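Local coordinates for protein ribokinase (Arabidopsis thaliana, PDB 6ILS) that phosphorylates D-ribose at O-5 with ATP and a divalent cation, probably magnesium, giving ribose 5-phosphate for nucleotide and amino acid synthesis or the pentose phosphate pathway, at residues L223-S228 with D259-A264; K239-S244 with K273-C278; A50-P55 with F265-V270. One frame throughout, in Å; residues are numbered along the deposited sequence.

Contact 1 (L223-S228 with D259-A264). With ATP (adenosine-5'-triphosphate), chain E; RIB (alpha-D-ribofuranose), chain F.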
loop_
_atom_site.group_PDB
_atom_site.type_symbol
_atom_site.label_atom_id
_atom_site.label_comp_id
_atom_site.label_asym_id
_atom_site.label_seq_id
_atom_site.Cartn_x
_atom_site.Cartn_y
_atom_site.Cartn_z
ATOM N N LEU B 223 17.098 -3.504 -28.905
ATOM C CA LEU B 223 17.848 -2.648 -27.977
ATOM C C LEU B 223 18.092 -3.443 -26.700
ATOM O O LEU B 223 17.221 -3.531 -25.840
ATOM C CB LEU B 223 17.041 -1.360 -27.694
ATOM C CG LEU B 223 17.624 -0.367 -26.681
ATOM C CD1 LEU B 223 18.915 0.193 -27.254
ATOM C CD2 LEU B 223 16.616 0.759 -26.409
ATOM N N VAL B 224 19.249 -4.076 -26.581
ATOM C CA VAL B 224 19.491 -4.940 -25.442
ATOM C C VAL B 224 20.147 -4.204 -24.271
ATOM O O VAL B 224 21.191 -3.574 -24.436
ATOM C CB VAL B 224 20.380 -6.143 -25.826
ATOM C CG1 VAL B 224 20.438 -7.127 -24.676
ATOM C CG2 VAL B 224 19.843 -6.821 -27.083
ATOM N N LYS B 225 19.514 -4.283 -23.102
ATOM C CA LYS B 225 20.054 -3.695 -21.881
ATOM C C LYS B 225 20.926 -4.720 -21.161
ATOM O O LYS B 225 20.487 -5.834 -20.881
ATOM C CB LYS B 225 18.908 -3.196 -20.985
ATOM C CG LYS B 225 18.097 -2.074 -21.653
ATOM C CD LYS B 225 16.707 -1.825 -21.018
ATOM C CE LYS B 225 15.743 -2.969 -21.352
ATOM N NZ LYS B 225 14.320 -2.498 -21.545
ATOM N N LEU B 226 22.167 -4.342 -20.862
ATOM C CA LEU B 226 23.142 -5.303 -20.364
ATOM C C LEU B 226 23.652 -4.968 -18.959
ATOM O O LEU B 226 24.758 -5.366 -18.587
ATOM C CB LEU B 226 24.315 -5.392 -21.334
ATOM C CG LEU B 226 23.941 -5.743 -22.768
ATOM C CD1 LEU B 226 25.103 -5.527 -23.711
ATOM C CD2 LEU B 226 23.454 -7.171 -22.830
ATOM N N GLY B 227 22.842 -4.247 -18.191
ATOM C CA GLY B 227 23.178 -3.917 -16.815
ATOM C C GLY B 227 24.500 -3.179 -16.715
ATOM O O GLY B 227 24.711 -2.204 -17.413
ATOM N N SER B 228 25.400 -3.672 -15.868
ATOM C CA SER B 228 26.701 -3.039 -15.671
ATOM C C SER B 228 27.580 -3.093 -16.920
ATOM O O SER B 228 28.583 -2.380 -16.998
ATOM C CB SER B 228 27.430 -3.696 -14.497
ATOM O OG SER B 228 27.701 -5.054 -14.792
ATOM N N ASP B 259 13.750 1.588 -17.152
ATOM C CA ASP B 259 12.674 2.397 -17.712
ATOM C C ASP B 259 13.206 3.717 -18.235
ATOM O O ASP B 259 12.816 4.178 -19.313
ATOM C CB ASP B 259 11.588 2.649 -16.665
ATOM C CG ASP B 259 10.883 1.367 -16.247
ATOM O OD1 ASP B 259 10.611 0.549 -17.146
ATOM O OD2 ASP B 259 10.627 1.178 -15.035
ATOM N N THR B 260 14.113 4.314 -17.465
ATOM C CA THR B 260 14.751 5.563 -17.852
ATOM C C THR B 260 15.546 5.366 -19.138
ATOM O O THR B 260 15.473 6.179 -20.075
ATOM C CB THR B 260 15.674 6.049 -16.730
ATOM O OG1 THR B 260 14.875 6.347 -15.566
ATOM C CG2 THR B 260 16.437 7.280 -17.156
ATOM N N PHE B 261 16.309 4.277 -19.176
ATOM C CA PHE B 261 17.136 3.980 -20.349
ATOM C C PHE B 261 16.266 3.926 -21.607
ATOM O O PHE B 261 16.558 4.558 -22.629
ATOM C CB PHE B 261 17.895 2.656 -20.171
ATOM C CG PHE B 261 18.854 2.366 -21.309
ATOM C CD1 PHE B 261 18.428 1.712 -22.456
ATOM C CD2 PHE B 261 20.166 2.791 -21.238
ATOM C CE1 PHE B 261 19.303 1.472 -23.515
ATOM C CE2 PHE B 261 21.052 2.554 -22.291
ATOM C CZ PHE B 261 20.612 1.898 -23.438
ATOM N N THR B 262 15.183 3.166 -21.518
ATOM C CA THR B 262 14.335 2.928 -22.688
ATOM C C THR B 262 13.605 4.198 -23.113
ATOM O O THR B 262 13.576 4.550 -24.289
ATOM C CB THR B 262 13.303 1.800 -22.404
ATOM O OG1 THR B 262 14.000 0.639 -21.936
ATOM C CG2 THR B 262 12.550 1.449 -23.672
ATOM N N ALA B 263 13.062 4.942 -22.152
ATOM C CA ALA B 263 12.387 6.188 -22.504
ATOM C C ALA B 263 13.337 7.268 -23.032
ATOM O O ALA B 263 12.967 8.036 -23.931
ATOM C CB ALA B 263 11.587 6.722 -21.290
ATOM N N ALA B 264 14.554 7.337 -22.487
ATOM C CA ALA B 264 15.519 8.354 -22.926
ATOM C C ALA B 264 15.995 8.035 -24.345
ATOM O O ALA B 264 16.174 8.919 -25.184
ATOM C CB ALA B 264 16.724 8.425 -21.950
HETATM P PG ATP E . 16.268 -3.674 -16.771
HETATM O O1G ATP E . 15.346 -3.666 -17.936
HETATM O O2G ATP E . 15.755 -2.755 -15.674
HETATM O O3G ATP E . 16.379 -5.044 -16.174
HETATM P PB ATP E . 19.076 -3.795 -16.850
HETATM O O1B ATP E . 20.156 -3.110 -17.568
HETATM O O2B ATP E . 19.188 -5.215 -17.167
HETATM O O3B ATP E . 17.693 -3.200 -17.334
HETATM P PA ATP E . 19.973 -2.768 -14.282
HETATM O O1A ATP E . 21.279 -3.484 -13.955
HETATM O O2A ATP E . 19.207 -2.496 -13.013
HETATM O O3A ATP E . 19.094 -3.673 -15.240
HETATM O "O5'" ATP E . 20.300 -1.397 -14.963
HETATM C "C5'" ATP E . 19.258 -0.584 -15.468
HETATM C "C4'" ATP E . 19.929 0.593 -16.293
HETATM O "O4'" ATP E . 20.926 1.344 -15.384
HETATM C "C3'" ATP E . 20.609 0.102 -17.239
HETATM O "O3'" ATP E . 20.521 0.944 -18.403
HETATM C "C2'" ATP E . 22.189 0.072 -16.733
HETATM O "O2'" ATP E . 23.021 0.061 -17.928
HETATM C "C1'" ATP E . 22.331 1.088 -15.986
HETATM N N9 ATP E . 23.185 0.762 -14.828
HETATM C C8 ATP E . 23.317 -0.225 -13.895
HETATM N N7 ATP E . 24.357 0.111 -13.084
HETATM C C5 ATP E . 24.860 1.314 -13.514
HETATM C C6 ATP E . 25.912 2.101 -13.048
HETATM N N6 ATP E . 26.787 1.837 -11.940
HETATM N N1 ATP E . 26.199 3.245 -13.667
HETATM C C2 ATP E . 25.455 3.659 -14.752
HETATM N N3 ATP E . 24.425 2.904 -15.213
HETATM C C4 ATP E . 24.135 1.721 -14.587
HETATM O O5 RIB F . 10.699 -0.922 -13.661
HETATM C C5 RIB F . 10.211 -0.496 -12.416
HETATM C C4 RIB F . 8.891 -0.895 -12.248
HETATM O O4 RIB F . 8.695 -2.377 -12.458
HETATM C C3 RIB F . 8.574 -0.700 -10.703
HETATM O O3 RIB F . 8.129 0.727 -10.501
HETATM C C2 RIB F . 7.768 -1.610 -10.386
HETATM O O2 RIB F . 6.407 -1.108 -10.079
HETATM C C1 RIB F . 7.725 -2.705 -11.644
HETATM O O1 RIB F . 6.508 -2.640 -12.293
#
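Lys-225 and Phe-261 meet where strand 223-225 runs nearly antiparallel to helix 259-264, at 158°, with the two axes 10.4 Å apart. The lysine and phenylalanine side chains pass one another pointing opposite ways, and Lys-225 CG lies 3.9 Å from Phe-261 CD1. Bends at chi3 and chi4 then carry the ammonium group across to the helix, where Lys-225 NZ donates to Thr-262 OG1 over 3.2 Å. NZ also forms a salt bridge with Asp-167 and bonds to the carbonyl of Ser-187, and the threonine hydroxyl is bonded to the carbonyl of Gly-258. With an alanine here, Asp-167 would probably lose its charged mate and Thr-262 OG1 the ammonium donor. Leu-223 CD1 reaches the phenylalanine ring at its edge, in plane, 4.0 Å from Phe-261 CE1. ATP lies beside the same residues: its O3' is 3.4 Å from Phe-261 CD2. Gly-227 holds the nucleotide at two points. Its N donates to ATP O1B at 3.0 Å, and its O accepts from ATP O2' at 2.9 Å. On the helix, Asp-259, the predicted proton acceptor, takes a 2.5 Å bond at OD2 from O5 of the bound ribofuranose, the atom to be phosphorylated. Helix 275-289 packs on Leu-223 and Phe-261, helix 41-51 on Asp-259 and Thr-260, and strand 231-235 on Leu-223 and Val-224.

Contact 2 (K239-S244 with K273-C278)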
loop_
_atom_site.group_PDB
_atom_site.type_symbol
_atom_site.label_atom_id
_atom_site.label_comp_id
_atom_site.label_asym_id
_atom_site.label_seq_id
_atom_site.Cartn_x
_atom_site.Cartn_y
_atom_site.Cartn_z
ATOM N N LYS B 239 25.875 -3.563 -38.604
ATOM C CA LYS B 239 26.785 -3.871 -37.516
ATOM C C LYS B 239 26.154 -3.372 -36.213
ATOM O O LYS B 239 25.618 -2.273 -36.187
ATOM C CB LYS B 239 28.141 -3.205 -37.759
ATOM C CG LYS B 239 29.220 -3.591 -36.774
ATOM C CD LYS B 239 30.482 -2.748 -36.988
ATOM C CE LYS B 239 31.491 -2.981 -35.870
ATOM N NZ LYS B 239 32.712 -2.136 -36.024
ATOM N N PRO B 240 26.205 -4.179 -35.147
ATOM C CA PRO B 240 25.693 -3.785 -33.829
ATOM C C PRO B 240 26.461 -2.593 -33.266
ATOM O O PRO B 240 27.649 -2.439 -33.545
ATOM C CB PRO B 240 25.929 -5.030 -32.963
ATOM C CG PRO B 240 26.040 -6.164 -33.941
ATOM C CD PRO B 240 26.697 -5.564 -35.146
ATOM N N ILE B 241 25.775 -1.753 -32.503
ATOM C CA ILE B 241 26.405 -0.633 -31.805
ATOM C C ILE B 241 26.448 -0.950 -30.325
ATOM O O ILE B 241 25.430 -1.317 -29.744
ATOM C CB ILE B 241 25.636 0.676 -32.036
ATOM C CG1 ILE B 241 25.496 0.928 -33.532
ATOM C CG2 ILE B 241 26.341 1.854 -31.369
ATOM C CD1 ILE B 241 24.469 1.948 -33.857
ATOM N N GLN B 242 27.618 -0.836 -29.703
ATOM C CA GLN B 242 27.711 -1.110 -28.281
ATOM C C GLN B 242 27.973 0.184 -27.515
ATOM O O GLN B 242 28.665 1.074 -28.004
ATOM C CB GLN B 242 28.806 -2.133 -27.996
ATOM C CG GLN B 242 28.558 -3.490 -28.646
ATOM C CD GLN B 242 29.691 -4.476 -28.389
ATOM O OE1 GLN B 242 30.431 -4.841 -29.303
ATOM N NE2 GLN B 242 29.823 -4.916 -27.145
ATOM N N GLN B 243 27.391 0.277 -26.324
ATOM C CA GLN B 243 27.567 1.439 -25.447
ATOM C C GLN B 243 27.781 0.935 -24.031
ATOM O O GLN B 243 26.934 0.226 -23.475
ATOM C CB GLN B 243 26.347 2.367 -25.529
ATOM C CG GLN B 243 26.358 3.545 -24.529
ATOM C CD GLN B 243 27.534 4.485 -24.731
ATOM O OE1 GLN B 243 27.730 5.027 -25.817
ATOM N NE2 GLN B 243 28.328 4.682 -23.675
ATOM N N SER B 244 28.917 1.275 -23.426
ATOM C CA SER B 244 29.174 0.808 -22.068
ATOM C C SER B 244 28.382 1.686 -21.101
ATOM O O SER B 244 27.795 2.671 -21.530
ATOM C CB SER B 244 30.672 0.851 -21.757
ATOM O OG SER B 244 31.142 2.169 -21.934
ATOM N N LYS B 273 18.136 12.019 -33.379
ATOM C CA LYS B 273 19.568 11.803 -33.118
ATOM C C LYS B 273 20.024 10.489 -33.747
ATOM O O LYS B 273 19.210 9.642 -33.968
ATOM C CB LYS B 273 19.821 11.823 -31.615
ATOM C CG LYS B 273 19.629 13.186 -30.990
ATOM C CD LYS B 273 19.978 13.218 -29.545
ATOM C CE LYS B 273 19.874 14.600 -28.965
ATOM N NZ LYS B 273 20.073 14.572 -27.508
ATOM N N SER B 274 21.332 10.327 -33.890
ATOM C CA SER B 274 21.946 9.096 -34.439
ATOM C C SER B 274 21.784 7.931 -33.463
ATOM O O SER B 274 21.653 8.179 -32.292
ATOM C CB SER B 274 23.388 9.332 -34.734
ATOM O OG SER B 274 24.155 9.382 -33.559
ATOM N N HIS B 275 21.830 6.699 -33.956
ATOM C CA HIS B 275 21.727 5.531 -33.050
ATOM C C HIS B 275 22.808 5.638 -31.967
ATOM O O HIS B 275 22.522 5.398 -30.813
ATOM C CB HIS B 275 21.872 4.231 -33.846
ATOM C CG HIS B 275 20.880 4.063 -34.940
ATOM N ND1 HIS B 275 19.559 4.310 -34.763
ATOM C CD2 HIS B 275 21.015 3.656 -36.212
ATOM C CE1 HIS B 275 18.913 4.052 -35.870
ATOM N NE2 HIS B 275 19.784 3.672 -36.768
ATOM N N GLU B 276 24.014 5.993 -32.384
ATOM C CA GLU B 276 25.092 6.170 -31.421
ATOM C C GLU B 276 24.728 7.199 -30.351
ATOM O O GLU B 276 24.909 6.949 -29.164
ATOM C CB GLU B 276 26.381 6.602 -32.123
ATOM C CG GLU B 276 27.071 5.495 -32.907
ATOM C CD GLU B 276 26.430 5.206 -34.268
ATOM O OE1 GLU B 276 25.563 5.997 -34.732
ATOM O OE2 GLU B 276 26.822 4.180 -34.880
ATOM N N GLU B 277 24.234 8.352 -30.786
ATOM C CA GLU B 277 23.843 9.418 -29.859
ATOM C C GLU B 277 22.677 8.982 -28.975
ATOM O O GLU B 277 22.636 9.342 -27.797
ATOM C CB GLU B 277 23.463 10.691 -30.621
ATOM C CG GLU B 277 24.643 11.472 -31.216
ATOM C CD GLU B 277 24.238 12.457 -32.317
ATOM O OE1 GLU B 277 23.076 12.425 -32.789
ATOM O OE2 GLU B 277 25.101 13.263 -32.728
ATOM N N CYS B 278 21.736 8.228 -29.548
ATOM C CA CYS B 278 20.593 7.711 -28.787
ATOM C C CYS B 278 21.054 6.811 -27.650
ATOM O O CYS B 278 20.598 6.955 -26.519
ATOM C CB CYS B 278 19.624 6.937 -29.690
ATOM S SG CYS B 278 18.707 7.971 -30.821
HETATM O O HOH W 1 26.914 5.026 -28.367
#
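Ile-241 points its side chain at the first turn of helix 275-289 and crosses both His-275 and Glu-276 at about a right angle. Its CD1 does most of the touching. With CG1 anti to the carbonyl carbon (chi1 -55°) and the chain extended beyond it, Ile-241 CD1 comes within 3.5 Å of His-275 CB. It lies oblique to the imidazole ring. Glu-276, the next residue, brings its end back toward the strand. Its chain bends at chi2 (79°), which folds the carboxylate over the isoleucine, so that Glu-276 OE2 sits 3.4 Å from Ile-241 CD1. The other branch, Ile-241 CG2, rests on the aliphatic part of the glutamate, 4.0 Å from Glu-276 CG. This is van der Waals contact along a charged side chain at the protein surface. A water links the segments. It donates to Gln-243 OE1 at 2.7 Å and to the backbone O of Glu-276. The other end of that amide is also held, since Gln-243 NE2 donates to Ser-244 O with an N-H...O angle of 158°. The helix begins with a capping box: Glu-277 N donates to Ser-274 OG at 3.0 Å, and Ser-274 N donates to Glu-277 OE1 at 2.9 Å. Further along, Leu-279 touches both Ile-241 and Gln-243. Strand 241-243 pairs with strand 231-235 and is the outermost strand at its end of the chain's nine-stranded sheet. The arrangement thus belongs to the alpha/beta fold of the PfkB kinases, with helix 275-289 packing its N-terminal turn on an edge strand of the large sheet.

Contact 3 (A50-P55 with F265-V270)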
loop_
_atom_site.group_PDB
_atom_site.type_symbol
_atom_site.label_atom_id
_atom_site.label_comp_id
_atom_site.label_asym_id
_atom_site.label_seq_id
_atom_site.Cartn_x
_atom_site.Cartn_y
_atom_site.Cartn_z
ATOM N N ALA B 50 8.661 13.061 -19.945
ATOM C CA ALA B 50 8.198 14.403 -19.529
ATOM C C ALA B 50 9.336 15.214 -18.904
ATOM O O ALA B 50 9.516 16.343 -19.280
ATOM C CB ALA B 50 7.048 14.282 -18.586
ATOM N N LYS B 51 10.137 14.589 -18.054
ATOM C CA LYS B 51 11.279 15.271 -17.385
ATOM C C LYS B 51 12.374 15.635 -18.386
ATOM O O LYS B 51 13.066 16.585 -18.143
ATOM C CB LYS B 51 11.859 14.417 -16.265
ATOM C CG LYS B 51 10.947 14.250 -15.071
ATOM C CD LYS B 51 11.699 14.346 -13.781
ATOM C CE LYS B 51 10.960 13.803 -12.584
ATOM N NZ LYS B 51 11.844 13.777 -11.404
ATOM N N LEU B 52 12.461 14.933 -19.517
ATOM C CA LEU B 52 13.452 15.220 -20.585
ATOM C C LEU B 52 12.935 16.296 -21.543
ATOM O O LEU B 52 13.549 16.467 -22.558
ATOM C CB LEU B 52 13.812 13.941 -21.338
ATOM C CG LEU B 52 14.549 12.871 -20.543
ATOM C CD1 LEU B 52 14.709 11.628 -21.376
ATOM C CD2 LEU B 52 15.903 13.346 -20.057
ATOM N N MET B 53 11.817 16.896 -21.170
ATOM C CA MET B 53 11.195 18.015 -21.910
ATOM C C MET B 53 10.727 17.613 -23.312
ATOM O O MET B 53 10.841 18.408 -24.208
ATOM C CB MET B 53 12.110 19.239 -21.961
ATOM C CG MET B 53 12.682 19.571 -20.620
ATOM S SD MET B 53 11.378 20.057 -19.528
ATOM C CE MET B 53 10.624 21.397 -20.430
ATOM N N TYR B 54 10.225 16.395 -23.466
ATOM C CA TYR B 54 9.576 16.028 -24.741
ATOM C C TYR B 54 8.084 15.849 -24.459
ATOM O O TYR B 54 7.797 15.267 -23.457
ATOM C CB TYR B 54 10.155 14.773 -25.379
ATOM C CG TYR B 54 9.773 14.690 -26.829
ATOM C CD1 TYR B 54 10.479 15.393 -27.783
ATOM C CD2 TYR B 54 8.666 13.978 -27.231
ATOM C CE1 TYR B 54 10.114 15.356 -29.111
ATOM C CE2 TYR B 54 8.285 13.936 -28.552
ATOM C CZ TYR B 54 9.007 14.633 -29.494
ATOM O OH TYR B 54 8.639 14.585 -30.795
ATOM N N PRO B 55 7.173 16.400 -25.286
ATOM C CA PRO B 55 5.739 16.289 -25.072
ATOM C C PRO B 55 5.394 14.813 -24.866
ATOM O O PRO B 55 5.591 14.088 -25.749
ATOM C CB PRO B 55 5.121 16.738 -26.397
ATOM C CG PRO B 55 6.160 17.601 -27.021
ATOM C CD PRO B 55 7.489 17.135 -26.493
ATOM N N PHE B 265 16.186 6.749 -24.607
ATOM C CA PHE B 265 16.500 6.310 -25.962
ATOM C C PHE B 265 15.397 6.768 -26.926
ATOM O O PHE B 265 15.673 7.303 -27.993
ATOM C CB PHE B 265 16.670 4.787 -25.997
ATOM C CG PHE B 265 16.984 4.249 -27.369
ATOM C CD1 PHE B 265 15.966 3.986 -28.281
ATOM C CD2 PHE B 265 18.293 3.992 -27.735
ATOM C CE1 PHE B 265 16.261 3.492 -29.554
ATOM C CE2 PHE B 265 18.588 3.501 -29.006
ATOM C CZ PHE B 265 17.573 3.246 -29.904
ATOM N N ALA B 266 14.145 6.565 -26.540
ATOM C CA ALA B 266 12.982 6.930 -27.383
ATOM C C ALA B 266 12.940 8.433 -27.656
ATOM O O ALA B 266 12.649 8.816 -28.753
ATOM C CB ALA B 266 11.707 6.456 -26.743
ATOM N N VAL B 267 13.254 9.232 -26.647
ATOM C CA VAL B 267 13.234 10.708 -26.796
ATOM C C VAL B 267 14.344 11.103 -27.764
ATOM O O VAL B 267 14.092 11.849 -28.641
ATOM C CB VAL B 267 13.418 11.388 -25.431
ATOM C CG1 VAL B 267 13.729 12.856 -25.601
ATOM C CG2 VAL B 267 12.209 11.170 -24.547
ATOM N N ALA B 268 15.518 10.526 -27.594
ATOM C CA ALA B 268 16.634 10.850 -28.500
ATOM C C ALA B 268 16.279 10.414 -29.922
ATOM O O ALA B 268 16.554 11.134 -30.841
ATOM C CB ALA B 268 17.892 10.180 -28.036
ATOM N N MET B 269 15.680 9.247 -30.057
ATOM C CA MET B 269 15.323 8.734 -31.395
ATOM C C MET B 269 14.235 9.603 -32.024
ATOM O O MET B 269 14.412 9.986 -33.131
ATOM C CB MET B 269 14.851 7.288 -31.310
ATOM C CG MET B 269 14.234 6.803 -32.572
ATOM S SD MET B 269 13.975 5.044 -32.495
ATOM C CE MET B 269 15.631 4.503 -32.883
ATOM N N VAL B 270 13.198 9.990 -31.282
ATOM C CA VAL B 270 12.126 10.839 -31.874
ATOM C C VAL B 270 12.642 12.256 -32.181
ATOM O O VAL B 270 12.113 12.891 -33.059
ATOM C CB VAL B 270 10.852 10.861 -31.021
ATOM C CG1 VAL B 270 11.057 11.629 -29.736
ATOM C CG2 VAL B 270 9.679 11.379 -31.818
HETATM O O HOH W 2 10.247 15.287 -32.807
#
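Tyr-54 lays one face of its ring under Val-270, whose CG1 stands over it in a CH-pi contact. Val-270 CG1 is 3.8 Å from the centroid of the Tyr-54 ring and 17° off the normal. The contact belongs to the alpha/beta fold of the PfkB kinases: it joins the turn after helix 41-51, on its way into sheet strand 56-63, to the C-terminal half of helix 257-270. The two side chains come from opposite directions. Val-270 has its CG1 between the backbone N and the carbonyl carbon (chi1 70°), and this rotamer puts both methyls against the tyrosine. While CG1 sits over the face, offset toward the rim, Val-270 CG2 reaches the phenol end, 3.5 Å from Tyr-54 OH. On the opposite face lies Pro-55 CD, near the rim, so the ring is held between a valine and a proline. One helical turn earlier, Val-267 shares its two methyls between two residues. Val-267 CG1 meets Tyr-54 CB at 4.1 Å, and Val-267 CG2 meets Leu-52 CD1 at the same distance, with the leucine and valine crossing obliquely. Leu-52 is the first residue to leave the helix, and it also packs on Val-305 of helix 302-312. Ile-138 of strand 138-143 touches Val-270 from the sheet. The phenol is tied down as well as packed. Its OH is hydrogen-bonded to the carbonyl of Pro-3. A water in the ring plane, at its edge, donates to Tyr-54 OH at 2.7 Å and to Val-270 O at 3.0 Å.

In the fold
Helix 257-270 serves contact 1 with its first half and contact 3 with its second. Their centres are about 14 Å apart, and they touch: Leu-223 CD2 lies 3.6 Å from Phe-265 CG. Contact 2 uses the next helix, 275-289, whose Cys-278 packs on Phe-265 and Ala-268 of contact 3. Its centre is about 12 Å from that of contact 1 and 16 Å from that of contact 3. Contacts 1 and 2 both reach the nine-stranded sheet. The chain order is 50-55, 223-228, 239-244, 259-264, 265-270, 273-278, so contact 1 is nested inside contact 3. The helix bearing the predicted proton acceptor is thus joined to both the nucleotide-binding region and the N-terminal part.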